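Local coordinates for AxyAgu115A (Amphibacillus xylanus NBRC 15112, PDB 6NPS), which is probably an alpha-glucuronidase of glycoside hydrolase family 115 that releases glucuronic acid side groups from arabinoglucuronoxylan, at residues L930-V935 with E942-Y947; F864-S869 with I892-D897; K430-M435 with K831-D836. The protein carries 3 engineered substitutions. All blocks are in the same frame, centred on the assembly; numbering follows the deposited sequence.

Contact 1: L930-V935 with E942-Y947; sequences LRIYAV and EKIVIY
Ile932 and Ile944 meet in the hydrophobic core of the C-terminal beta-sandwich, a domain that probably belongs with the galactose-binding-domain-like folds. Strand 926-934 bonds to strands 847-854 and 879-884, whereas strand 940-948 bonds to 858-866 and 828-833, so the two strands face each other through side chains instead of sharing backbone bonds. Accordingly the nearest alpha carbons, CA of Ile932 and CA of Ile944, stand 10.6 Å apart. The isoleucines bridge that gap tip to tip, with Ile932 CD1 lying 3.7 Å from Ile944 CD1. In Ile944, CG1 stands beside the backbone N (chi1 -51°) and the chain then runs nearly straight (chi2 164°), which carries CD1 to full reach. Leu930, two residues before Ile932 and on the same side of its strand, brings CD2 to 4.4 Å from Ile944 CD1, a looser touch. Phe864 and Tyr850 also pack against Ile932, and Leu862 against Ile944. At the start of 942-947, a classic beta bulge sets Glu942 and Lys943 together opposite Tyr865. Arg931 points the other way and pairs with Glu849. Branched aliphatic residues suit the buried side: with only methyl groups touching, the two strands are joined here by dispersion and exclusion of water, without directional bonds.

Contact 2: F864-S869 with I892-D897; sequences FYLQPS and INVLPD
Leu866 against Val894 and Phe864 against Ile892 supply the apolar part of this contact. The side chains of Leu866 and Val894 cross at about a right angle, and Leu866 CD1 rests 3.8 Å from Val894 CB, with Val894 CG2 nearly as close at 4.0 Å. Leu866 manages this because CG lies beside its backbone N (chi1 -53°) and the chain then extends to CD1 (chi2 166°). The compact, branched valine suits the place, presenting its CB and a methyl to one leucine methyl. Two residues earlier, Phe864 meets Ile892 obliquely, with ring atom CE2 4.3 Å from Ile892 CD1. Phe864 is held further by Ile882 and Leu941.

Hydrogen bonds act within each segment, shaping the turns that follow. Asn893 OD1 accepts from Leu895 N at 3.0 Å, an Asx turn that bends the chain just after strand 890-893; the donor stands well above the carbonyl plane, 58° out of it. An asparagine fits because its short side chain can stand in for a backbone carbonyl. On the other segment Ser869 N bonds to Gln867 O at 2.9 Å, closing an inverse gamma turn centred on Pro868, whose ring restricts phi to near the value this turn needs.

Such layering of strand 858-866 against the end of the 879-884/890-893 hairpin is typical of a beta-sandwich, here that of the C-terminal domain.

Contact 3: K430-M435 with K831-D836; sequences KIWEQM and KAFPTD
Glu433 and Trp432, neighbours on helix 428-440, meet Lys831 and Phe833 of strand 828-833, joining the TIM barrel to the C-terminal beta-sandwich. The helix follows barrel strand 405-410 and leads into strand 446-450, so it is the crossover of one beta-alpha-beta unit, and Met435 packs on strand 405-410 behind it.

The indole of Trp432 reaches out from the helix and the phenyl ring of Phe833 from the strand to meet it. The six-membered end of the indole points outward, CG being anti to the backbone N (chi1 177°), and its CH2 lies 4.0 Å from Phe833 CZ. Phe833 CZ sits at the indole edge, near its plane, while the phenyl ring is turned obliquely to the indole. Large flat side chains suit this spot because between them they span the space from helix to strand.

Beside them Lys831 is fully extended and crosses Glu433 at a slant. The glutamate bends at its second torsion (chi2 -102°), bringing its carboxylate round to the ammonium group. Lys831 NZ donates to Glu433 OE2 at 2.6 Å in a salt bridge, on the anti side of the oxygen and 22° out of the carboxylate plane. The other oxygen, Glu433 OE1, bonds Tyr823 OH, so the carboxylate is held at both oxygens, which limits its rotation; Gln434 NE2 also lies unusually close to OE1. An alanine in place of this glutamate is likely to leave the buried ammonium of Lys831 without its counter-charge and the Tyr823 hydroxyl without this acceptor. The opposed charges probably help each other stay ionised away from solvent.

A water completes the join: it accepts from Lys831 NZ at 2.6 Å and donates to the backbone carbonyl, Glu433 O, at 2.8 Å.

From the N terminus, the chain first enters contact 3 at 430-435 in the TIM barrel, and closes it at 831-836 after a loop of 395 residues. Contact 2 then opens at 864-869 and closes at 892-897 after 22 residues; contact 1 follows with a six-residue loop from 930-935 to 942-947. The three run in series, none nesting or crossing. Contacts 1 and 2 share neighbouring strands, with Lys943 O 2.8 Å from Tyr865 N, and belong to the sandwich core. Contact 3 ties that sandwich to the barrel, and Gln867 OE1 from contact 2 also reaches the barrel helix, by a hydrogen bond to Lys430 NZ. Contact 1 touches contact 3 where Ala934 packs on Ala832.

Contact 1: L930-V935 with E942-Y947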
loop_
_atom_site.group_PDB
_atom_site.type_symbol
_atom_site.label_atom_id
_atom_site.label_comp_id
_atom_site.label_asym_id
_atom_site.label_seq_id
_atom_site.Cartn_x
_atom_site.Cartn_y
_atom_site.Cartn_z
ATOM N N LEU A 930 -34.089 20.924 -11.460
ATOM C CA LEU A 930 -33.594 20.960 -10.087
ATOM C C LEU A 930 -33.395 22.415 -9.684
ATOM O O LEU A 930 -32.625 23.133 -10.327
ATOM C CB LEU A 930 -32.276 20.178 -9.938
ATOM C CG LEU A 930 -31.480 20.494 -8.656
ATOM C CD1 LEU A 930 -32.149 19.877 -7.407
ATOM C CD2 LEU A 930 -29.982 20.071 -8.741
ATOM N N ARG A 931 -34.091 22.857 -8.638
ATOM C CA ARG A 931 -33.904 24.199 -8.091
ATOM C C ARG A 931 -33.133 24.105 -6.796
ATOM O O ARG A 931 -33.482 23.300 -5.925
ATOM C CB ARG A 931 -35.242 24.895 -7.843
ATOM C CG ARG A 931 -35.998 25.196 -9.095
ATOM C CD ARG A 931 -37.327 25.905 -8.842
ATOM N NE ARG A 931 -37.913 26.247 -10.130
ATOM C CZ ARG A 931 -39.009 26.972 -10.297
ATOM N NH1 ARG A 931 -39.661 27.440 -9.246
ATOM N NH2 ARG A 931 -39.448 27.228 -11.524
ATOM N N ILE A 932 -32.105 24.939 -6.652
ATOM C CA ILE A 932 -31.387 25.081 -5.394
ATOM C C ILE A 932 -31.662 26.476 -4.843
ATOM O O ILE A 932 -31.407 27.491 -5.515
ATOM C CB ILE A 932 -29.887 24.841 -5.574
ATOM C CG1 ILE A 932 -29.694 23.486 -6.273
ATOM C CG2 ILE A 932 -29.162 24.945 -4.243
ATOM C CD1 ILE A 932 -28.273 23.107 -6.394
ATOM N N TYR A 933 -32.213 26.526 -3.633
ATOM C CA TYR A 933 -32.536 27.781 -2.963
ATOM C C TYR A 933 -31.497 28.065 -1.889
ATOM O O TYR A 933 -31.099 27.161 -1.133
ATOM C CB TYR A 933 -33.913 27.735 -2.292
ATOM C CG TYR A 933 -35.114 27.603 -3.175
ATOM C CD1 TYR A 933 -35.493 26.375 -3.701
ATOM C CD2 TYR A 933 -35.921 28.707 -3.447
ATOM C CE1 TYR A 933 -36.631 26.260 -4.505
ATOM C CE2 TYR A 933 -37.055 28.600 -4.249
ATOM C CZ TYR A 933 -37.403 27.374 -4.764
ATOM O OH TYR A 933 -38.529 27.253 -5.545
ATOM N N ALA A 934 -31.093 29.327 -1.778
ATOM C CA ALA A 934 -30.280 29.715 -0.636
ATOM C C ALA A 934 -31.146 29.839 0.604
ATOM O O ALA A 934 -32.263 30.349 0.531
ATOM C CB ALA A 934 -29.568 31.042 -0.882
ATOM N N VAL A 935 -30.616 29.391 1.761
ATOM C CA VAL A 935 -31.317 29.538 3.034
ATOM C C VAL A 935 -30.343 30.118 4.067
ATOM O O VAL A 935 -30.369 31.323 4.346
ATOM C CB VAL A 935 -31.922 28.186 3.484
ATOM C CG1 VAL A 935 -32.636 28.292 4.870
ATOM C CG2 VAL A 935 -32.876 27.640 2.399
ATOM N N GLU A 942 -19.922 24.605 -5.656
ATOM C CA GLU A 942 -18.951 24.501 -6.739
ATOM C C GLU A 942 -19.364 23.514 -7.819
ATOM O O GLU A 942 -19.148 23.795 -8.996
ATOM C CB GLU A 942 -17.568 24.093 -6.198
ATOM C CG GLU A 942 -16.994 25.192 -5.264
ATOM C CD GLU A 942 -15.663 24.851 -4.554
ATOM O OE1 GLU A 942 -14.803 24.129 -5.126
ATOM O OE2 GLU A 942 -15.476 25.352 -3.412
ATOM N N LYS A 943 -19.925 22.362 -7.450
ATOM C CA LYS A 943 -20.200 21.304 -8.419
ATOM C C LYS A 943 -21.358 20.477 -7.882
ATOM O O LYS A 943 -21.529 20.341 -6.667
ATOM C CB LYS A 943 -18.941 20.420 -8.665
ATOM C CG LYS A 943 -19.126 19.336 -9.770
ATOM C CD LYS A 943 -17.948 18.350 -9.817
ATOM C CE LYS A 943 -16.720 18.999 -10.346
ATOM N NZ LYS A 943 -15.704 17.957 -10.583
ATOM N N ILE A 944 -22.165 19.950 -8.801
ATOM C CA ILE A 944 -23.252 19.028 -8.491
ATOM C C ILE A 944 -23.011 17.756 -9.295
ATOM O O ILE A 944 -22.773 17.823 -10.506
ATOM C CB ILE A 944 -24.624 19.617 -8.865
ATOM C CG1 ILE A 944 -24.791 21.026 -8.278
ATOM C CG2 ILE A 944 -25.731 18.670 -8.459
ATOM C CD1 ILE A 944 -25.931 21.828 -8.917
ATOM N N VAL A 945 -23.141 16.602 -8.649
ATOM C CA VAL A 945 -23.024 15.316 -9.328
ATOM C C VAL A 945 -24.294 14.521 -9.067
ATOM O O VAL A 945 -24.761 14.470 -7.927
ATOM C CB VAL A 945 -21.782 14.552 -8.842
ATOM C CG1 VAL A 945 -21.697 13.211 -9.551
ATOM C CG2 VAL A 945 -20.526 15.401 -9.085
ATOM N N ILE A 946 -24.851 13.895 -10.118
ATOM C CA ILE A 946 -26.084 13.123 -10.021
ATOM C C ILE A 946 -25.844 11.741 -10.631
ATOM O O ILE A 946 -25.315 11.632 -11.744
ATOM C CB ILE A 946 -27.259 13.839 -10.736
ATOM C CG1 ILE A 946 -27.452 15.281 -10.199
ATOM C CG2 ILE A 946 -28.553 13.023 -10.628
ATOM C CD1 ILE A 946 -28.392 16.181 -11.112
ATOM N N TYR A 947 -26.256 10.692 -9.927
ATOM C CA TYR A 947 -25.990 9.338 -10.392
ATOM C C TYR A 947 -27.010 8.415 -9.755
ATOM O O TYR A 947 -27.598 8.760 -8.730
ATOM C CB TYR A 947 -24.557 8.887 -10.062
ATOM C CG TYR A 947 -24.129 9.058 -8.623
ATOM C CD1 TYR A 947 -23.560 10.249 -8.186
ATOM C CD2 TYR A 947 -24.285 8.029 -7.697
ATOM C CE1 TYR A 947 -23.146 10.412 -6.867
ATOM C CE2 TYR A 947 -23.880 8.191 -6.368
ATOM C CZ TYR A 947 -23.305 9.377 -5.971
ATOM O OH TYR A 947 -22.906 9.555 -4.669
#

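Contact 2: F864-S869 with I892-D897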
loop_
_atom_site.group_PDB
_atom_site.type_symbol
_atom_site.label_atom_id
_atom_site.label_comp_id
_atom_site.label_asym_id
_atom_site.label_seq_id
_atom_site.Cartn_x
_atom_site.Cartn_y
_atom_site.Cartn_z
ATOM N N PHE A 864 -23.523 17.444 -3.604
ATOM C CA PHE A 864 -23.004 18.794 -3.726
ATOM C C PHE A 864 -21.536 18.793 -3.345
ATOM O O PHE A 864 -21.138 18.167 -2.357
ATOM C CB PHE A 864 -23.742 19.762 -2.802
ATOM C CG PHE A 864 -25.144 20.020 -3.176
ATOM C CD1 PHE A 864 -25.626 19.710 -4.437
ATOM C CD2 PHE A 864 -26.003 20.625 -2.257
ATOM C CE1 PHE A 864 -26.948 19.960 -4.768
ATOM C CE2 PHE A 864 -27.327 20.894 -2.588
ATOM C CZ PHE A 864 -27.799 20.553 -3.839
ATOM N N TYR A 865 -20.752 19.549 -4.083
ATOM C CA TYR A 865 -19.398 19.902 -3.680
ATOM C C TYR A 865 -19.446 21.354 -3.204
ATOM O O TYR A 865 -19.794 22.246 -3.979
ATOM C CB TYR A 865 -18.426 19.752 -4.851
ATOM C CG TYR A 865 -18.093 18.306 -5.203
ATOM C CD1 TYR A 865 -19.074 17.433 -5.673
ATOM C CD2 TYR A 865 -16.787 17.826 -5.081
ATOM C CE1 TYR A 865 -18.761 16.100 -6.025
ATOM C CE2 TYR A 865 -16.467 16.521 -5.414
ATOM C CZ TYR A 865 -17.455 15.664 -5.895
ATOM O OH TYR A 865 -17.137 14.362 -6.209
ATOM N N LEU A 866 -19.106 21.585 -1.936
ATOM C CA LEU A 866 -19.250 22.900 -1.312
ATOM C C LEU A 866 -17.933 23.386 -0.733
ATOM O O LEU A 866 -17.133 22.599 -0.218
ATOM C CB LEU A 866 -20.280 22.882 -0.170
ATOM C CG LEU A 866 -21.650 22.321 -0.490
ATOM C CD1 LEU A 866 -22.412 22.063 0.793
ATOM C CD2 LEU A 866 -22.407 23.314 -1.394
ATOM N N GLN A 867 -17.738 24.695 -0.758
ATOM C CA GLN A 867 -16.666 25.258 0.041
ATOM C C GLN A 867 -16.886 24.877 1.504
ATOM O O GLN A 867 -18.033 24.889 1.975
ATOM C CB GLN A 867 -16.614 26.778 -0.120
ATOM C CG GLN A 867 -15.202 27.302 -0.066
ATOM C CD GLN A 867 -14.754 27.632 1.344
ATOM O OE1 GLN A 867 -13.579 27.488 1.677
ATOM N NE2 GLN A 867 -15.689 28.096 2.175
ATOM N N PRO A 868 -15.814 24.518 2.255
ATOM C CA PRO A 868 -16.009 24.075 3.667
ATOM C C PRO A 868 -16.170 25.238 4.644
ATOM O O PRO A 868 -15.318 25.545 5.482
ATOM C CB PRO A 868 -14.736 23.260 3.944
ATOM C CG PRO A 868 -13.689 23.896 3.109
ATOM C CD PRO A 868 -14.417 24.337 1.811
ATOM N N SER A 869 -17.298 25.911 4.540
ATOM C CA SER A 869 -17.669 26.987 5.444
ATOM C C SER A 869 -18.210 26.441 6.760
ATOM O O SER A 869 -18.754 25.333 6.831
ATOM C CB SER A 869 -18.725 27.869 4.783
ATOM O OG SER A 869 -18.077 28.788 3.938
ATOM N N ILE A 892 -32.585 20.994 3.462
ATOM C CA ILE A 892 -31.661 19.933 3.840
ATOM C C ILE A 892 -30.489 20.553 4.576
ATOM O O ILE A 892 -30.052 21.660 4.247
ATOM C CB ILE A 892 -31.150 19.107 2.628
ATOM C CG1 ILE A 892 -30.416 19.992 1.625
ATOM C CG2 ILE A 892 -32.277 18.327 1.926
ATOM C CD1 ILE A 892 -29.355 19.250 0.840
ATOM N N ASN A 893 -29.993 19.837 5.583
ATOM C CA ASN A 893 -28.779 20.202 6.298
ATOM C C ASN A 893 -27.590 19.727 5.488
ATOM O O ASN A 893 -27.474 18.530 5.218
ATOM C CB ASN A 893 -28.783 19.563 7.692
ATOM C CG ASN A 893 -27.574 19.966 8.557
ATOM O OD1 ASN A 893 -26.707 20.747 8.154
ATOM N ND2 ASN A 893 -27.544 19.442 9.787
ATOM N N VAL A 894 -26.685 20.644 5.132
ATOM C CA VAL A 894 -25.569 20.277 4.263
ATOM C C VAL A 894 -24.330 19.906 5.072
ATOM O O VAL A 894 -23.259 19.680 4.501
ATOM C CB VAL A 894 -25.222 21.401 3.260
ATOM C CG1 VAL A 894 -26.432 21.730 2.385
ATOM C CG2 VAL A 894 -24.705 22.641 3.979
ATOM N N LEU A 895 -24.460 19.823 6.388
ATOM C CA LEU A 895 -23.362 19.444 7.288
ATOM C C LEU A 895 -23.507 18.007 7.809
ATOM O O LEU A 895 -24.618 17.488 7.904
ATOM C CB LEU A 895 -23.303 20.382 8.500
ATOM C CG LEU A 895 -22.987 21.839 8.170
ATOM C CD1 LEU A 895 -22.925 22.640 9.443
ATOM C CD2 LEU A 895 -21.689 21.926 7.443
ATOM N N PRO A 896 -22.397 17.358 8.192
ATOM C CA PRO A 896 -22.482 16.065 8.890
ATOM C C PRO A 896 -23.123 16.162 10.259
ATOM O O PRO A 896 -23.032 17.183 10.957
ATOM C CB PRO A 896 -21.016 15.637 9.038
ATOM C CG PRO A 896 -20.275 16.409 8.054
ATOM C CD PRO A 896 -21.003 17.718 7.875
ATOM N N ASP A 897 -23.736 15.051 10.663
ATOM C CA ASP A 897 -24.166 14.885 12.045
ATOM C C ASP A 897 -23.023 15.215 12.998
ATOM O O ASP A 897 -21.888 14.762 12.806
ATOM C CB ASP A 897 -24.627 13.442 12.293
ATOM C CG ASP A 897 -25.735 13.004 11.352
ATOM O OD1 ASP A 897 -25.578 11.939 10.711
ATOM O OD2 ASP A 897 -26.766 13.709 11.267
#

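Contact 3: K430-M435 with K831-D836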
loop_
_atom_site.group_PDB
_atom_site.type_symbol
_atom_site.label_atom_id
_atom_site.label_comp_id
_atom_site.label_asym_id
_atom_site.label_seq_id
_atom_site.Cartn_x
_atom_site.Cartn_y
_atom_site.Cartn_z
ATOM N N LYS A 430 -10.857 33.594 -2.262
ATOM C CA LYS A 430 -11.302 33.071 -0.985
ATOM C C LYS A 430 -11.193 34.128 0.114
ATOM O O LYS A 430 -12.115 34.299 0.930
ATOM C CB LYS A 430 -10.464 31.848 -0.633
ATOM C CG LYS A 430 -10.650 31.304 0.790
ATOM C CD LYS A 430 -11.894 30.485 0.921
ATOM C CE LYS A 430 -11.965 29.811 2.315
ATOM N NZ LYS A 430 -11.312 28.472 2.379
ATOM N N ILE A 431 -10.065 34.833 0.158
ATOM C CA ILE A 431 -9.903 35.906 1.151
ATOM C C ILE A 431 -10.991 36.946 0.987
ATOM O O ILE A 431 -11.557 37.434 1.980
ATOM C CB ILE A 431 -8.508 36.555 1.050
ATOM C CG1 ILE A 431 -7.422 35.521 1.314
ATOM C CG2 ILE A 431 -8.346 37.683 2.079
ATOM C CD1 ILE A 431 -6.024 36.026 0.887
ATOM N N TRP A 432 -11.263 37.354 -0.272
ATOM C CA TRP A 432 -12.306 38.346 -0.511
ATOM C C TRP A 432 -13.650 37.837 -0.006
ATOM O O TRP A 432 -14.378 38.556 0.688
ATOM C CB TRP A 432 -12.378 38.710 -2.003
ATOM C CG TRP A 432 -13.474 39.665 -2.332
ATOM C CD1 TRP A 432 -13.366 41.022 -2.417
ATOM C CD2 TRP A 432 -14.849 39.353 -2.587
ATOM N NE1 TRP A 432 -14.574 41.571 -2.714
ATOM C CE2 TRP A 432 -15.504 40.571 -2.842
ATOM C CE3 TRP A 432 -15.585 38.167 -2.643
ATOM C CZ2 TRP A 432 -16.868 40.642 -3.129
ATOM C CZ3 TRP A 432 -16.945 38.242 -2.931
ATOM C CH2 TRP A 432 -17.562 39.464 -3.182
ATOM N N GLU A 433 -13.990 36.580 -0.328
ATOM C CA GLU A 433 -15.302 36.062 0.047
ATOM C C GLU A 433 -15.457 35.996 1.567
ATOM O O GLU A 433 -16.513 36.320 2.111
ATOM C CB GLU A 433 -15.511 34.677 -0.573
ATOM C CG GLU A 433 -16.900 34.093 -0.356
ATOM C CD GLU A 433 -16.906 33.033 0.749
ATOM O OE1 GLU A 433 -15.814 32.492 1.057
ATOM O OE2 GLU A 433 -17.993 32.736 1.300
ATOM N N GLN A 434 -14.444 35.510 2.255
ATOM C CA GLN A 434 -14.562 35.381 3.706
ATOM C C GLN A 434 -14.535 36.753 4.383
ATOM O O GLN A 434 -15.360 37.048 5.262
ATOM C CB GLN A 434 -13.433 34.491 4.234
ATOM C CG GLN A 434 -13.495 33.049 3.771
ATOM C CD GLN A 434 -14.692 32.331 4.351
ATOM O OE1 GLN A 434 -14.817 32.192 5.552
ATOM N NE2 GLN A 434 -15.592 31.881 3.486
ATOM N N MET A 435 -13.552 37.592 4.038
ATOM C CA MET A 435 -13.435 38.861 4.763
ATOM C C MET A 435 -14.538 39.839 4.396
ATOM O O MET A 435 -14.953 40.615 5.257
ATOM C CB MET A 435 -12.060 39.505 4.533
ATOM C CG MET A 435 -10.881 38.774 5.251
ATOM S SD MET A 435 -11.176 38.273 6.959
ATOM C CE MET A 435 -11.316 39.907 7.797
ATOM N N LYS A 831 -22.881 31.749 -4.948
ATOM C CA LYS A 831 -23.162 32.120 -3.569
ATOM C C LYS A 831 -24.252 33.184 -3.590
ATOM O O LYS A 831 -24.273 34.027 -4.483
ATOM C CB LYS A 831 -21.884 32.618 -2.867
ATOM C CG LYS A 831 -22.116 33.000 -1.418
ATOM C CD LYS A 831 -20.854 33.568 -0.771
ATOM C CE LYS A 831 -21.129 33.939 0.666
ATOM N NZ LYS A 831 -19.937 34.497 1.364
ATOM N N ALA A 832 -25.157 33.139 -2.622
ATOM C CA ALA A 832 -26.229 34.125 -2.579
ATOM C C ALA A 832 -25.750 35.441 -1.977
ATOM O O ALA A 832 -25.022 35.454 -0.988
ATOM C CB ALA A 832 -27.423 33.605 -1.778
ATOM N N PHE A 833 -26.176 36.556 -2.575
ATOM C CA PHE A 833 -25.921 37.890 -2.017
ATOM C C PHE A 833 -27.244 38.633 -1.880
ATOM O O PHE A 833 -28.087 38.551 -2.787
ATOM C CB PHE A 833 -24.979 38.722 -2.913
ATOM C CG PHE A 833 -23.567 38.248 -2.901
ATOM C CD1 PHE A 833 -22.597 38.896 -2.129
ATOM C CD2 PHE A 833 -23.188 37.146 -3.660
ATOM C CE1 PHE A 833 -21.279 38.430 -2.106
ATOM C CE2 PHE A 833 -21.885 36.688 -3.644
ATOM C CZ PHE A 833 -20.930 37.322 -2.874
ATOM N N PRO A 834 -27.440 39.422 -0.810
ATOM C CA PRO A 834 -26.527 39.710 0.316
ATOM C C PRO A 834 -26.204 38.459 1.159
ATOM O O PRO A 834 -27.018 37.543 1.221
ATOM C CB PRO A 834 -27.317 40.744 1.164
ATOM C CG PRO A 834 -28.266 41.350 0.221
ATOM C CD PRO A 834 -28.663 40.252 -0.747
ATOM N N THR A 835 -25.036 38.437 1.802
ATOM C CA THR A 835 -24.521 37.230 2.453
ATOM C C THR A 835 -25.006 37.026 3.883
ATOM O O THR A 835 -24.777 35.946 4.422
ATOM C CB THR A 835 -22.991 37.239 2.532
ATOM O OG1 THR A 835 -22.567 38.324 3.377
ATOM C CG2 THR A 835 -22.384 37.395 1.194
ATOM N N ASP A 836 -25.606 38.024 4.523
ATOM C CA ASP A 836 -25.949 37.948 5.934
ATOM C C ASP A 836 -27.414 37.636 6.189
ATOM O O ASP A 836 -27.817 37.546 7.357
ATOM C CB ASP A 836 -25.579 39.254 6.643
ATOM C CG ASP A 836 -26.236 40.490 6.010
ATOM O OD1 ASP A 836 -26.334 40.578 4.763
ATOM O OD2 ASP A 836 -26.631 41.396 6.775
HETATM O O HOH W 1 -18.946 36.837 0.757
#